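Local atomic coordinates of uncharacterized protein (Mycobacterium avium subsp. paratuberculosis, PDB entry 4R9Z), a protein that probably hydrolyses fatty acyl-CoA thioesters to coenzyme A and free fatty acids, as expected of a double hot-dog thioesterase. Residues B[122-127]-B[255-260]; B[172-177]-B[238-243]; B[222-227]-B[263-268]; B[248-253]-B[269-274]. All blocks are in the same frame, centred on the assembly; numbering follows the deposited sequence.

Contact 1. Residues B[122-127]-B[255-260]; sequences YQPIMP and TMFNRT
This is a Met-aromatic contact in which the 122-127 loop packs against one face and part of the rim of the F257 ring near the end of a hot-dog strand. The backbone puts M126 CB over one face of the ring, 3.8 Å from the F257 centroid; with CG anti to the backbone N (chi1 -177°) the chain then runs extended past the ring. Its SD stands farther along and obliquely, 4.9 Å from the same F257 centroid. Two groups come to the rim near the ring plane: the carbonyl O of P124, 3.3 Å from F257 CE2, and the amide NE2 of Q123. NE2 of Q123 also donates to P124 O at 3.3 Å, with the acceptor nearly in the amide plane. P127 CD approaches F257 CE1 at 4.1 Å, its side chain crossing the ring at about a right angle. The Q123 amide has further partners, with NE2 bonded to G261 O and OE1 to L263 N. F257 pairs through its backbone with F237 of strand 236-246, while L263 of strand 263-272 packs against P124.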
loop_
_atom_site.group_PDB
_atom_site.type_symbol
_atom_site.label_atom_id
_atom_site.label_comp_id
_atom_site.label_asym_id
_atom_site.label_seq_id
_atom_site.Cartn_x
_atom_site.Cartn_y
_atom_site.Cartn_z
ATOM N N TYR B 122 17.496 9.999 -2.516
ATOM C CA TYR B 122 18.174 8.761 -2.866
ATOM C C TYR B 122 17.164 7.781 -3.432
ATOM O O TYR B 122 15.961 7.952 -3.259
ATOM C CB TYR B 122 18.908 8.165 -1.664
ATOM C CG TYR B 122 18.076 7.991 -0.415
ATOM C CD1 TYR B 122 17.248 6.887 -0.244
ATOM C CD2 TYR B 122 18.145 8.922 0.611
ATOM C CE1 TYR B 122 16.498 6.730 0.909
ATOM C CE2 TYR B 122 17.402 8.773 1.761
ATOM C CZ TYR B 122 16.583 7.676 1.906
ATOM O OH TYR B 122 15.844 7.538 3.056
ATOM N N GLN B 123 17.656 6.780 -4.148
ATOM C CA GLN B 123 16.785 5.815 -4.800
ATOM C C GLN B 123 17.528 4.504 -4.990
ATOM O O GLN B 123 18.755 4.469 -4.884
ATOM C CB GLN B 123 16.302 6.356 -6.146
ATOM C CG GLN B 123 17.426 6.730 -7.094
ATOM C CD GLN B 123 16.928 7.044 -8.490
ATOM O OE1 GLN B 123 16.492 8.159 -8.769
ATOM N NE2 GLN B 123 16.980 6.056 -9.372
ATOM N N PRO B 124 16.794 3.409 -5.243
ATOM C CA PRO B 124 17.546 2.237 -5.694
ATOM C C PRO B 124 18.159 2.524 -7.058
ATOM O O PRO B 124 17.537 3.209 -7.879
ATOM C CB PRO B 124 16.485 1.134 -5.780
ATOM C CG PRO B 124 15.172 1.850 -5.809
ATOM C CD PRO B 124 15.363 3.120 -5.048
ATOM N N ILE B 125 19.342 1.975 -7.309
ATOM C CA ILE B 125 20.004 2.181 -8.585
ATOM C C ILE B 125 19.325 1.326 -9.633
ATOM O O ILE B 125 19.048 0.150 -9.406
ATOM C CB ILE B 125 21.509 1.829 -8.524
ATOM C CG1 ILE B 125 22.182 2.540 -7.347
ATOM C CG2 ILE B 125 22.201 2.175 -9.837
ATOM C CD1 ILE B 125 21.973 4.038 -7.333
ATOM N N MET B 126 19.067 1.918 -10.788
ATOM C CA MET B 126 18.427 1.197 -11.869
ATOM C C MET B 126 19.345 0.104 -12.388
ATOM O O MET B 126 20.516 0.356 -12.671
ATOM C CB MET B 126 18.060 2.151 -12.988
ATOM C CG MET B 126 17.332 1.500 -14.118
ATOM S SD MET B 126 17.234 2.672 -15.464
ATOM C CE MET B 126 16.939 1.560 -16.815
ATOM N N PRO B 127 18.824 -1.125 -12.486
ATOM C CA PRO B 127 19.627 -2.256 -12.961
ATOM C C PRO B 127 20.111 -2.059 -14.393
ATOM O O PRO B 127 19.347 -1.577 -15.233
ATOM C CB PRO B 127 18.651 -3.435 -12.883
ATOM C CG PRO B 127 17.635 -3.027 -11.876
ATOM C CD PRO B 127 17.490 -1.544 -12.022
ATOM N N THR B 255 9.244 -1.558 -9.449
ATOM C CA THR B 255 9.945 -0.287 -9.408
ATOM C C THR B 255 10.093 0.203 -10.835
ATOM O O THR B 255 10.577 -0.521 -11.701
ATOM C CB THR B 255 11.322 -0.399 -8.745
ATOM O OG1 THR B 255 11.771 -1.758 -8.806
ATOM C CG2 THR B 255 11.253 0.028 -7.295
ATOM N N MET B 256 9.662 1.431 -11.081
ATOM C CA MET B 256 9.699 1.978 -12.424
ATOM C C MET B 256 10.736 3.086 -12.522
ATOM O O MET B 256 10.852 3.916 -11.621
ATOM C CB MET B 256 8.324 2.503 -12.815
ATOM C CG MET B 256 8.180 2.828 -14.276
ATOM S SD MET B 256 6.483 3.276 -14.640
ATOM C CE MET B 256 5.634 1.781 -14.145
ATOM N N PHE B 257 11.481 3.099 -13.624
ATOM C CA PHE B 257 12.522 4.102 -13.844
ATOM C C PHE B 257 12.355 4.816 -15.183
ATOM O O PHE B 257 11.866 4.232 -16.153
ATOM C CB PHE B 257 13.916 3.472 -13.810
ATOM C CG PHE B 257 14.266 2.790 -12.519
ATOM C CD1 PHE B 257 13.892 1.475 -12.287
ATOM C CD2 PHE B 257 15.009 3.450 -11.555
ATOM C CE1 PHE B 257 14.235 0.839 -11.104
ATOM C CE2 PHE B 257 15.356 2.820 -10.369
ATOM C CZ PHE B 257 14.968 1.513 -10.145
ATOM N N ASN B 258 12.771 6.079 -15.233
ATOM C CA ASN B 258 12.999 6.741 -16.515
ATOM C C ASN B 258 14.251 6.161 -17.155
ATOM O O ASN B 258 15.120 5.650 -16.448
ATOM C CB ASN B 258 13.148 8.257 -16.349
ATOM C CG ASN B 258 11.837 8.951 -16.049
ATOM O OD1 ASN B 258 10.782 8.556 -16.545
ATOM N ND2 ASN B 258 11.897 9.997 -15.236
ATOM N N ARG B 259 14.347 6.236 -18.481
ATOM C CA ARG B 259 15.532 5.746 -19.185
ATOM C C ARG B 259 16.802 6.386 -18.637
ATOM O O ARG B 259 17.874 5.791 -18.684
ATOM C CB ARG B 259 15.419 6.004 -20.689
ATOM C CG ARG B 259 16.552 5.391 -21.506
ATOM C CD ARG B 259 16.210 5.320 -22.988
ATOM N NE ARG B 259 17.143 4.476 -23.732
ATOM C CZ ARG B 259 16.933 4.043 -24.972
ATOM N NH1 ARG B 259 15.815 4.369 -25.609
ATOM N NH2 ARG B 259 17.836 3.283 -25.578
ATOM N N THR B 260 16.669 7.591 -18.095
ATOM C CA THR B 260 17.791 8.274 -17.461
ATOM C C THR B 260 18.219 7.565 -16.177
ATOM O O THR B 260 19.334 7.764 -15.688
ATOM C CB THR B 260 17.444 9.734 -17.129
ATOM O OG1 THR B 260 16.374 9.773 -16.175
ATOM C CG2 THR B 260 17.034 10.479 -18.392
#

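Contact 2. Residues B[172-177]-B[238-243]; sequences ARVPMW and YDRSSP
The guanidinium of R240 carries M176 SD over the centre of one face, 3.5 Å above the plane, and V174 O at its edge. R240 is bent at chi3 (-64°), which lets NE and NH2 reach side-on to that single V174 oxygen; NE to V174 O measures 2.8 Å, nearly along the C=O axis, and NH2 to V174 O 3.0 Å. The Y238 ring has CG of R240 over one face, offset toward the rim, and M176 SD at its edge, while its OH bonds to S199 O. At the R173 guanidinium the edge is taken by D239 OD1, with R173 NH2 3.2 Å away in a salt bridge. The two planes stand 74° apart, and OD1 is met from above the carboxylate plane. Strand 176-180 here joins strand 236-246 of the hot-dog sheet as an antiparallel neighbour: M176 and Y238 form a hydrogen-bonded pair, with Y238 N to M176 O at 2.8 Å and nearly straight (176°). Before the strand starts, V174 N still bonds R240 O at 2.9 Å. Strand 249-258 flanks 238-243, T255 pairing with D239 and S253 with S241, and helix 204-211 packs P206 against R240.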
loop_
_atom_site.group_PDB
_atom_site.type_symbol
_atom_site.label_atom_id
_atom_site.label_comp_id
_atom_site.label_asym_id
_atom_site.label_seq_id
_atom_site.Cartn_x
_atom_site.Cartn_y
_atom_site.Cartn_z
ATOM N N ALA B 172 10.922 -14.499 -9.218
ATOM C CA ALA B 172 10.498 -14.435 -10.620
ATOM C C ALA B 172 10.636 -13.046 -11.246
ATOM O O ALA B 172 9.691 -12.539 -11.835
ATOM C CB ALA B 172 9.053 -14.924 -10.754
ATOM N N ARG B 173 11.810 -12.435 -11.132
ATOM C CA ARG B 173 12.042 -11.138 -11.763
ATOM C C ARG B 173 11.823 -11.166 -13.275
ATOM O O ARG B 173 12.479 -11.924 -13.991
ATOM C CB ARG B 173 13.458 -10.644 -11.479
ATOM C CG ARG B 173 13.695 -10.164 -10.072
ATOM C CD ARG B 173 15.040 -9.472 -9.992
ATOM N NE ARG B 173 15.114 -8.333 -10.905
ATOM C CZ ARG B 173 16.243 -7.867 -11.430
ATOM N NH1 ARG B 173 17.402 -8.449 -11.143
ATOM N NH2 ARG B 173 16.214 -6.824 -12.250
ATOM N N VAL B 174 10.892 -10.349 -13.758
ATOM C CA VAL B 174 10.679 -10.212 -15.196
ATOM C C VAL B 174 10.613 -8.728 -15.562
ATOM O O VAL B 174 9.539 -8.197 -15.847
ATOM C CB VAL B 174 9.390 -10.912 -15.670
ATOM C CG1 VAL B 174 9.398 -11.070 -17.181
ATOM C CG2 VAL B 174 9.230 -12.267 -15.006
ATOM N N PRO B 175 11.770 -8.049 -15.559
ATOM C CA PRO B 175 11.809 -6.614 -15.864
ATOM C C PRO B 175 11.545 -6.341 -17.340
ATOM O O PRO B 175 11.845 -7.187 -18.182
ATOM C CB PRO B 175 13.233 -6.216 -15.469
ATOM C CG PRO B 175 14.018 -7.465 -15.674
ATOM C CD PRO B 175 13.105 -8.567 -15.214
ATOM N N MET B 176 10.988 -5.174 -17.646
ATOM C CA MET B 176 10.602 -4.867 -19.016
ATOM C C MET B 176 10.867 -3.409 -19.376
ATOM O O MET B 176 10.932 -2.539 -18.503
ATOM C CB MET B 176 9.122 -5.169 -19.228
ATOM C CG MET B 176 8.206 -4.159 -18.560
ATOM S SD MET B 176 6.472 -4.640 -18.554
ATOM C CE MET B 176 6.185 -4.980 -20.279
ATOM N N TRP B 177 11.023 -3.155 -20.670
ATOM C CA TRP B 177 11.008 -1.794 -21.180
ATOM C C TRP B 177 9.604 -1.521 -21.678
ATOM O O TRP B 177 8.990 -2.382 -22.300
ATOM C CB TRP B 177 12.001 -1.593 -22.323
ATOM C CG TRP B 177 13.436 -1.567 -21.925
ATOM C CD1 TRP B 177 14.370 -2.533 -22.161
ATOM C CD2 TRP B 177 14.108 -0.524 -21.215
ATOM N NE1 TRP B 177 15.585 -2.150 -21.651
ATOM C CE2 TRP B 177 15.450 -0.920 -21.061
ATOM C CE3 TRP B 177 13.705 0.711 -20.697
ATOM C CZ2 TRP B 177 16.390 -0.130 -20.408
ATOM C CZ3 TRP B 177 14.640 1.495 -20.051
ATOM C CH2 TRP B 177 15.966 1.073 -19.916
ATOM N N TYR B 238 10.545 -1.095 -16.085
ATOM C CA TYR B 238 9.643 -1.557 -15.035
ATOM C C TYR B 238 10.103 -2.892 -14.479
ATOM O O TYR B 238 9.796 -3.949 -15.029
ATOM C CB TYR B 238 8.212 -1.671 -15.558
ATOM C CG TYR B 238 7.167 -1.812 -14.474
ATOM C CD1 TYR B 238 7.390 -1.308 -13.200
ATOM C CD2 TYR B 238 5.942 -2.423 -14.733
ATOM C CE1 TYR B 238 6.433 -1.425 -12.206
ATOM C CE2 TYR B 238 4.976 -2.543 -13.746
ATOM C CZ TYR B 238 5.228 -2.040 -12.486
ATOM O OH TYR B 238 4.275 -2.154 -11.499
ATOM N N ASP B 239 10.822 -2.830 -13.366
ATOM C CA ASP B 239 11.278 -4.024 -12.672
ATOM C C ASP B 239 10.098 -4.676 -11.963
ATOM O O ASP B 239 9.386 -4.020 -11.213
ATOM C CB ASP B 239 12.381 -3.658 -11.678
ATOM C CG ASP B 239 13.326 -4.804 -11.408
ATOM O OD1 ASP B 239 13.180 -5.858 -12.060
ATOM O OD2 ASP B 239 14.224 -4.640 -10.554
ATOM N N ARG B 240 9.895 -5.968 -12.209
ATOM C CA ARG B 240 8.745 -6.691 -11.669
ATOM C C ARG B 240 9.176 -7.990 -11.007
ATOM O O ARG B 240 10.059 -8.686 -11.507
ATOM C CB ARG B 240 7.734 -7.013 -12.773
ATOM C CG ARG B 240 7.295 -5.832 -13.621
ATOM C CD ARG B 240 6.345 -6.276 -14.740
ATOM N NE ARG B 240 6.990 -7.171 -15.696
ATOM C CZ ARG B 240 6.367 -7.769 -16.709
ATOM N NH1 ARG B 240 5.071 -7.570 -16.914
ATOM N NH2 ARG B 240 7.042 -8.568 -17.527
ATOM N N SER B 241 8.524 -8.335 -9.903
ATOM C CA SER B 241 8.798 -9.594 -9.225
ATOM C C SER B 241 7.598 -10.060 -8.395
ATOM O O SER B 241 6.650 -9.309 -8.191
ATOM C CB SER B 241 10.046 -9.451 -8.359
ATOM O OG SER B 241 9.861 -8.457 -7.371
ATOM N N SER B 242 7.625 -11.316 -7.958
ATOM C CA SER B 242 6.605 -11.840 -7.051
ATOM C C SER B 242 7.273 -12.470 -5.839
ATOM O O SER B 242 7.578 -13.660 -5.845
ATOM C CB SER B 242 5.714 -12.865 -7.752
ATOM O OG SER B 242 4.618 -13.240 -6.936
ATOM N N PRO B 243 7.501 -11.669 -4.787
ATOM C CA PRO B 243 8.236 -12.144 -3.612
ATOM C C PRO B 243 7.530 -13.265 -2.863
ATOM O O PRO B 243 8.191 -14.189 -2.394
ATOM C CB PRO B 243 8.335 -10.897 -2.728
ATOM C CG PRO B 243 8.063 -9.747 -3.634
ATOM C CD PRO B 243 7.105 -10.259 -4.657
#

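Contact 3. Residues B[222-227]-B[263-268]; sequences HSVWFH and LVCTVK
Four backbone bonds tie S223 to K268 and W225 to T266, the two hydrogen-bonded antiparallel pairs; the W225 N to T266 O bond is 2.8 Å long and nearly straight at 175°. V224-V267 lies between them and F226-C265 beyond W225-T266, both non-hydrogen-bonded pairs, and V224 CG1 packs against C265 CB at 3.8 Å. CE3 of W225 turns its ring edge to T266 O, 3.2 Å away. H227 closes the end twice over: its N bonds V264 O at 2.8 Å, and its ND1 reaches L263 O at 3.1 Å from above the carbonyl plane. With CG anti to the backbone N (chi1 -173°), the H227 imidazole lies across L263, whose CD2 sits over one ring face, 3.9 Å from the centroid. At the far end CE1 of H222 meets V267 CG1 obliquely. One layer out, S199 OG bonds H222 NE2 and H63 ND1 bonds S223 OG, which helps fix both side chains. A classic beta bulge interrupts strand 263-272, where two residues, V264 and C265, stand opposite the single M256 of strand 249-258. Strand 58-66 flanks 222-227 on its other edge, pairing V224 with V62. V224, F226 and C265 pack on helix 188-201, whereas the face bearing S223, W225, T266 and K268 meets the second subunit.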
loop_
_atom_site.group_PDB
_atom_site.type_symbol
_atom_site.label_atom_id
_atom_site.label_comp_id
_atom_site.label_asym_id
_atom_site.label_seq_id
_atom_site.Cartn_x
_atom_site.Cartn_y
_atom_site.Cartn_z
ATOM N N HIS B 222 -3.925 -2.586 -5.196
ATOM C CA HIS B 222 -2.795 -1.995 -5.896
ATOM C C HIS B 222 -2.327 -0.756 -5.148
ATOM O O HIS B 222 -3.137 0.084 -4.762
ATOM C CB HIS B 222 -3.186 -1.629 -7.328
ATOM C CG HIS B 222 -2.047 -1.140 -8.165
ATOM N ND1 HIS B 222 -1.067 -1.979 -8.651
ATOM C CD2 HIS B 222 -1.727 0.102 -8.598
ATOM C CE1 HIS B 222 -0.199 -1.277 -9.354
ATOM N NE2 HIS B 222 -0.576 -0.011 -9.340
ATOM N N SER B 223 -1.020 -0.627 -4.978
ATOM C CA SER B 223 -0.444 0.482 -4.233
ATOM C C SER B 223 0.710 1.088 -5.010
ATOM O O SER B 223 1.565 0.357 -5.515
ATOM C CB SER B 223 0.056 0.019 -2.861
ATOM O OG SER B 223 -0.995 -0.148 -1.932
ATOM N N VAL B 224 0.718 2.414 -5.136
ATOM C CA VAL B 224 1.794 3.110 -5.841
ATOM C C VAL B 224 2.331 4.278 -5.026
ATOM O O VAL B 224 1.567 5.108 -4.549
ATOM C CB VAL B 224 1.340 3.644 -7.202
ATOM C CG1 VAL B 224 2.512 4.268 -7.936
ATOM C CG2 VAL B 224 0.733 2.540 -8.029
ATOM N N TRP B 225 3.650 4.359 -4.897
ATOM C CA TRP B 225 4.283 5.523 -4.296
ATOM C C TRP B 225 5.118 6.239 -5.350
ATOM O O TRP B 225 6.044 5.663 -5.923
ATOM C CB TRP B 225 5.149 5.113 -3.100
ATOM C CG TRP B 225 4.380 4.427 -2.017
ATOM C CD1 TRP B 225 3.848 5.000 -0.899
ATOM C CD2 TRP B 225 4.039 3.036 -1.956
ATOM N NE1 TRP B 225 3.204 4.051 -0.141
ATOM C CE2 TRP B 225 3.308 2.839 -0.770
ATOM C CE3 TRP B 225 4.286 1.939 -2.788
ATOM C CZ2 TRP B 225 2.822 1.593 -0.394
ATOM C CZ3 TRP B 225 3.802 0.704 -2.411
ATOM C CH2 TRP B 225 3.077 0.542 -1.224
ATOM N N PHE B 226 4.802 7.487 -5.618
ATOM C CA PHE B 226 5.462 8.236 -6.648
ATOM C C PHE B 226 6.708 8.895 -6.157
ATOM O O PHE B 226 6.766 9.353 -5.062
ATOM C CB PHE B 226 4.531 9.259 -7.234
ATOM C CG PHE B 226 3.355 8.674 -7.924
ATOM C CD1 PHE B 226 3.435 8.228 -9.211
ATOM C CD2 PHE B 226 2.160 8.577 -7.282
ATOM C CE1 PHE B 226 2.353 7.706 -9.829
ATOM C CE2 PHE B 226 1.071 8.047 -7.898
ATOM C CZ PHE B 226 1.172 7.618 -9.180
ATOM N N HIS B 227 7.714 8.928 -7.001
ATOM C CA HIS B 227 8.992 9.455 -6.623
ATOM C C HIS B 227 9.345 10.662 -7.453
ATOM O O HIS B 227 9.457 11.754 -6.960
ATOM C CB HIS B 227 10.032 8.375 -6.791
ATOM C CG HIS B 227 11.375 8.739 -6.284
ATOM N ND1 HIS B 227 12.353 9.253 -7.088
ATOM C CD2 HIS B 227 11.920 8.631 -5.061
ATOM C CE1 HIS B 227 13.437 9.469 -6.380
ATOM N NE2 HIS B 227 13.199 9.099 -5.145
ATOM N N LEU B 263 14.193 7.142 -10.508
ATOM C CA LEU B 263 13.061 6.359 -10.028
ATOM C C LEU B 263 11.751 7.121 -10.240
ATOM O O LEU B 263 11.647 8.304 -9.916
ATOM C CB LEU B 263 13.245 6.008 -8.548
ATOM C CG LEU B 263 12.118 5.220 -7.874
ATOM C CD1 LEU B 263 12.032 3.809 -8.435
ATOM C CD2 LEU B 263 12.343 5.187 -6.377
ATOM N N VAL B 264 10.755 6.439 -10.793
ATOM C CA VAL B 264 9.466 7.062 -11.049
ATOM C C VAL B 264 8.445 6.685 -9.976
ATOM O O VAL B 264 7.797 7.551 -9.385
ATOM C CB VAL B 264 8.927 6.663 -12.437
ATOM C CG1 VAL B 264 7.458 7.055 -12.579
ATOM C CG2 VAL B 264 9.765 7.313 -13.526
ATOM N N CYS B 265 8.319 5.390 -9.710
ATOM C CA CYS B 265 7.394 4.931 -8.687
ATOM C C CYS B 265 7.798 3.589 -8.098
ATOM O O CYS B 265 8.488 2.804 -8.743
ATOM C CB CYS B 265 5.979 4.840 -9.257
ATOM S SG CYS B 265 5.763 3.553 -10.485
ATOM N N THR B 266 7.365 3.350 -6.862
ATOM C CA THR B 266 7.485 2.044 -6.222
ATOM C C THR B 266 6.083 1.462 -6.145
ATOM O O THR B 266 5.127 2.193 -5.903
ATOM C CB THR B 266 8.102 2.139 -4.812
ATOM O OG1 THR B 266 9.335 2.865 -4.869
ATOM C CG2 THR B 266 8.363 0.754 -4.247
ATOM N N VAL B 267 5.949 0.155 -6.354
ATOM C CA VAL B 267 4.633 -0.457 -6.542
ATOM C C VAL B 267 4.489 -1.778 -5.790
ATOM O O VAL B 267 5.436 -2.561 -5.711
ATOM C CB VAL B 267 4.346 -0.718 -8.042
ATOM C CG1 VAL B 267 2.937 -1.235 -8.237
ATOM C CG2 VAL B 267 4.543 0.542 -8.859
ATOM N N LYS B 268 3.306 -2.017 -5.229
ATOM C CA LYS B 268 2.982 -3.311 -4.637
ATOM C C LYS B 268 1.568 -3.732 -5.020
ATOM O O LYS B 268 0.660 -2.907 -5.053
ATOM C CB LYS B 268 3.119 -3.268 -3.116
ATOM C CG LYS B 268 3.212 -4.644 -2.475
ATOM C CD LYS B 268 4.606 -5.228 -2.620
ATOM C CE LYS B 268 5.578 -4.585 -1.648
ATOM N NZ LYS B 268 6.962 -5.108 -1.830
#

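Contact 4. Residues B[248-253]-B[269-274]; sequences SLALAS and QEMYFP
Two groups of the second subunit grip OE1 of E270: S61 OG in a hydrogen bond and H60 ND1 in a weak one. D221 OD1 of the same chain is also close, a like charge that may raise the proton affinity of one of the acids. The E270 chain is extended, with CG anti to the backbone N (chi1 -175°), and the L249 side chain crosses it obliquely, with CD1 3.9 Å from E270 OE2. L249, L251, E270 and Y272 share this face, where L251 CD2 touches E270 CB at 4.0 Å. S248 sets CB against the Y272 ring, 3.5 Å from CE1, obliquely, and its OG bonds K111 NZ of the second subunit. On the other face M271, with CG in the crowded position between backbone N and carbonyl carbon (chi1 67°), bends at chi3 and brings CE to A252 CB at 3.6 Å. A250 CB lies 4.0 Å from F273 CE1. Helix 204-211 packs on this face, A207 against M271 and R211 against F273. Two bonds join A250 and M271, with N to O at 2.9 Å in each direction, and another two join A252 and Q269. F273 N adds one more to S248 O, in the carbonyl plane. This regular register belongs to the antiparallel hairpin of strands 249-258 and 263-272, in the curved sheet of a hot-dog fold.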
loop_
_atom_site.group_PDB
_atom_site.type_symbol
_atom_site.label_atom_id
_atom_site.label_comp_id
_atom_site.label_asym_id
_atom_site.label_seq_id
_atom_site.Cartn_x
_atom_site.Cartn_y
_atom_site.Cartn_z
ATOM N N SER B 248 -3.842 -18.562 -1.751
ATOM C CA SER B 248 -4.618 -17.989 -2.840
ATOM C C SER B 248 -4.203 -16.553 -3.153
ATOM O O SER B 248 -4.541 -16.016 -4.209
ATOM C CB SER B 248 -6.096 -18.033 -2.492
ATOM O OG SER B 248 -6.295 -17.533 -1.182
ATOM N N LEU B 249 -3.487 -15.934 -2.221
ATOM C CA LEU B 249 -3.060 -14.547 -2.360
ATOM C C LEU B 249 -1.573 -14.403 -2.667
ATOM O O LEU B 249 -0.730 -14.817 -1.870
ATOM C CB LEU B 249 -3.392 -13.772 -1.089
ATOM C CG LEU B 249 -4.883 -13.633 -0.812
ATOM C CD1 LEU B 249 -5.094 -13.098 0.582
ATOM C CD2 LEU B 249 -5.525 -12.716 -1.847
ATOM N N ALA B 250 -1.255 -13.813 -3.817
ATOM C CA ALA B 250 0.136 -13.572 -4.185
ATOM C C ALA B 250 0.478 -12.085 -4.164
ATOM O O ALA B 250 -0.343 -11.249 -4.538
ATOM C CB ALA B 250 0.428 -14.154 -5.559
ATOM N N LEU B 251 1.692 -11.764 -3.715
ATOM C CA LEU B 251 2.213 -10.400 -3.795
ATOM C C LEU B 251 3.068 -10.177 -5.035
ATOM O O LEU B 251 3.835 -11.049 -5.444
ATOM C CB LEU B 251 3.051 -10.046 -2.569
ATOM C CG LEU B 251 2.365 -9.405 -1.364
ATOM C CD1 LEU B 251 3.409 -8.989 -0.330
ATOM C CD2 LEU B 251 1.502 -8.224 -1.778
ATOM N N ALA B 252 2.953 -8.987 -5.608
ATOM C CA ALA B 252 3.799 -8.573 -6.716
ATOM C C ALA B 252 4.431 -7.229 -6.384
ATOM O O ALA B 252 3.823 -6.406 -5.712
ATOM C CB ALA B 252 2.996 -8.491 -8.003
ATOM N N SER B 253 5.652 -7.012 -6.853
ATOM C CA SER B 253 6.407 -5.826 -6.476
ATOM C C SER B 253 7.010 -5.176 -7.717
ATOM O O SER B 253 7.419 -5.865 -8.653
ATOM C CB SER B 253 7.499 -6.183 -5.464
ATOM O OG SER B 253 8.196 -5.026 -5.033
ATOM N N GLN B 269 1.380 -5.018 -5.300
ATOM C CA GLN B 269 0.075 -5.512 -5.716
ATOM C C GLN B 269 -0.236 -6.878 -5.117
ATOM O O GLN B 269 0.601 -7.781 -5.121
ATOM C CB GLN B 269 -0.005 -5.589 -7.243
ATOM C CG GLN B 269 -1.356 -6.056 -7.768
ATOM C CD GLN B 269 -1.399 -6.137 -9.279
ATOM O OE1 GLN B 269 -1.734 -7.176 -9.845
ATOM N NE2 GLN B 269 -1.053 -5.040 -9.943
ATOM N N GLU B 270 -1.458 -7.031 -4.621
ATOM C CA GLU B 270 -1.906 -8.304 -4.082
ATOM C C GLU B 270 -3.017 -8.836 -4.974
ATOM O O GLU B 270 -3.930 -8.096 -5.347
ATOM C CB GLU B 270 -2.381 -8.142 -2.636
ATOM C CG GLU B 270 -2.763 -9.437 -1.931
ATOM C CD GLU B 270 -3.200 -9.205 -0.493
ATOM O OE1 GLU B 270 -3.967 -8.245 -0.249
ATOM O OE2 GLU B 270 -2.773 -9.977 0.395
ATOM N N MET B 271 -2.926 -10.110 -5.339
ATOM C CA MET B 271 -3.929 -10.698 -6.216
ATOM C C MET B 271 -4.401 -12.067 -5.729
ATOM O O MET B 271 -3.657 -12.803 -5.079
ATOM C CB MET B 271 -3.390 -10.801 -7.644
ATOM C CG MET B 271 -2.241 -11.771 -7.828
ATOM S SD MET B 271 -1.228 -11.342 -9.260
ATOM C CE MET B 271 -0.283 -9.965 -8.613
ATOM N N TYR B 272 -5.651 -12.385 -6.054
ATOM C CA TYR B 272 -6.313 -13.615 -5.629
ATOM C C TYR B 272 -6.300 -14.700 -6.708
ATOM O O TYR B 272 -6.655 -14.446 -7.861
ATOM C CB TYR B 272 -7.753 -13.302 -5.221
ATOM C CG TYR B 272 -8.602 -14.499 -4.844
ATOM C CD1 TYR B 272 -8.264 -15.310 -3.769
ATOM C CD2 TYR B 272 -9.770 -14.792 -5.547
ATOM C CE1 TYR B 272 -9.055 -16.395 -3.417
ATOM C CE2 TYR B 272 -10.566 -15.872 -5.203
ATOM C CZ TYR B 272 -10.205 -16.671 -4.139
ATOM O OH TYR B 272 -10.994 -17.745 -3.792
ATOM N N PHE B 273 -5.850 -15.895 -6.333
ATOM C CA PHE B 273 -5.938 -17.074 -7.197
ATOM C C PHE B 273 -6.897 -18.123 -6.639
ATOM O O PHE B 273 -6.564 -18.819 -5.677
ATOM C CB PHE B 273 -4.567 -17.710 -7.397
ATOM C CG PHE B 273 -3.660 -16.929 -8.296
ATOM C CD1 PHE B 273 -2.827 -15.946 -7.781
ATOM C CD2 PHE B 273 -3.631 -17.184 -9.658
ATOM C CE1 PHE B 273 -1.988 -15.227 -8.610
ATOM C CE2 PHE B 273 -2.789 -16.475 -10.490
ATOM C CZ PHE B 273 -1.970 -15.491 -9.969
ATOM N N PRO B 274 -8.087 -18.248 -7.244
ATOM C CA PRO B 274 -9.063 -19.256 -6.811
ATOM C C PRO B 274 -8.529 -20.676 -6.962
ATOM O O PRO B 274 -8.007 -21.018 -8.024
ATOM C CB PRO B 274 -10.249 -19.033 -7.756
ATOM C CG PRO B 274 -10.081 -17.652 -8.282
ATOM C CD PRO B 274 -8.609 -17.389 -8.320
#

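Overall arrangement
Contacts 2, 3 and 4 are buried in the sheet, while contact 1 is only partly buried and joins a loop to it. Strand 249-258 serves contacts 1 and 4, and strand 263-272 serves contacts 3 and 4, whose centres lie about 17 Å apart. Regular backbone pairing dominates contacts 3 and 4; contact 2 adds arginine grips beside a short strand pairing, and contact 1 has no hydrogen bond between its segments, relying on a phenylalanine ring. Contacts 1 and 2 meet where T255 O probably bonds D239 N and M126 packs on W177; contact 2 reaches contact 4 through S242 and L251. All four touch the second subunit.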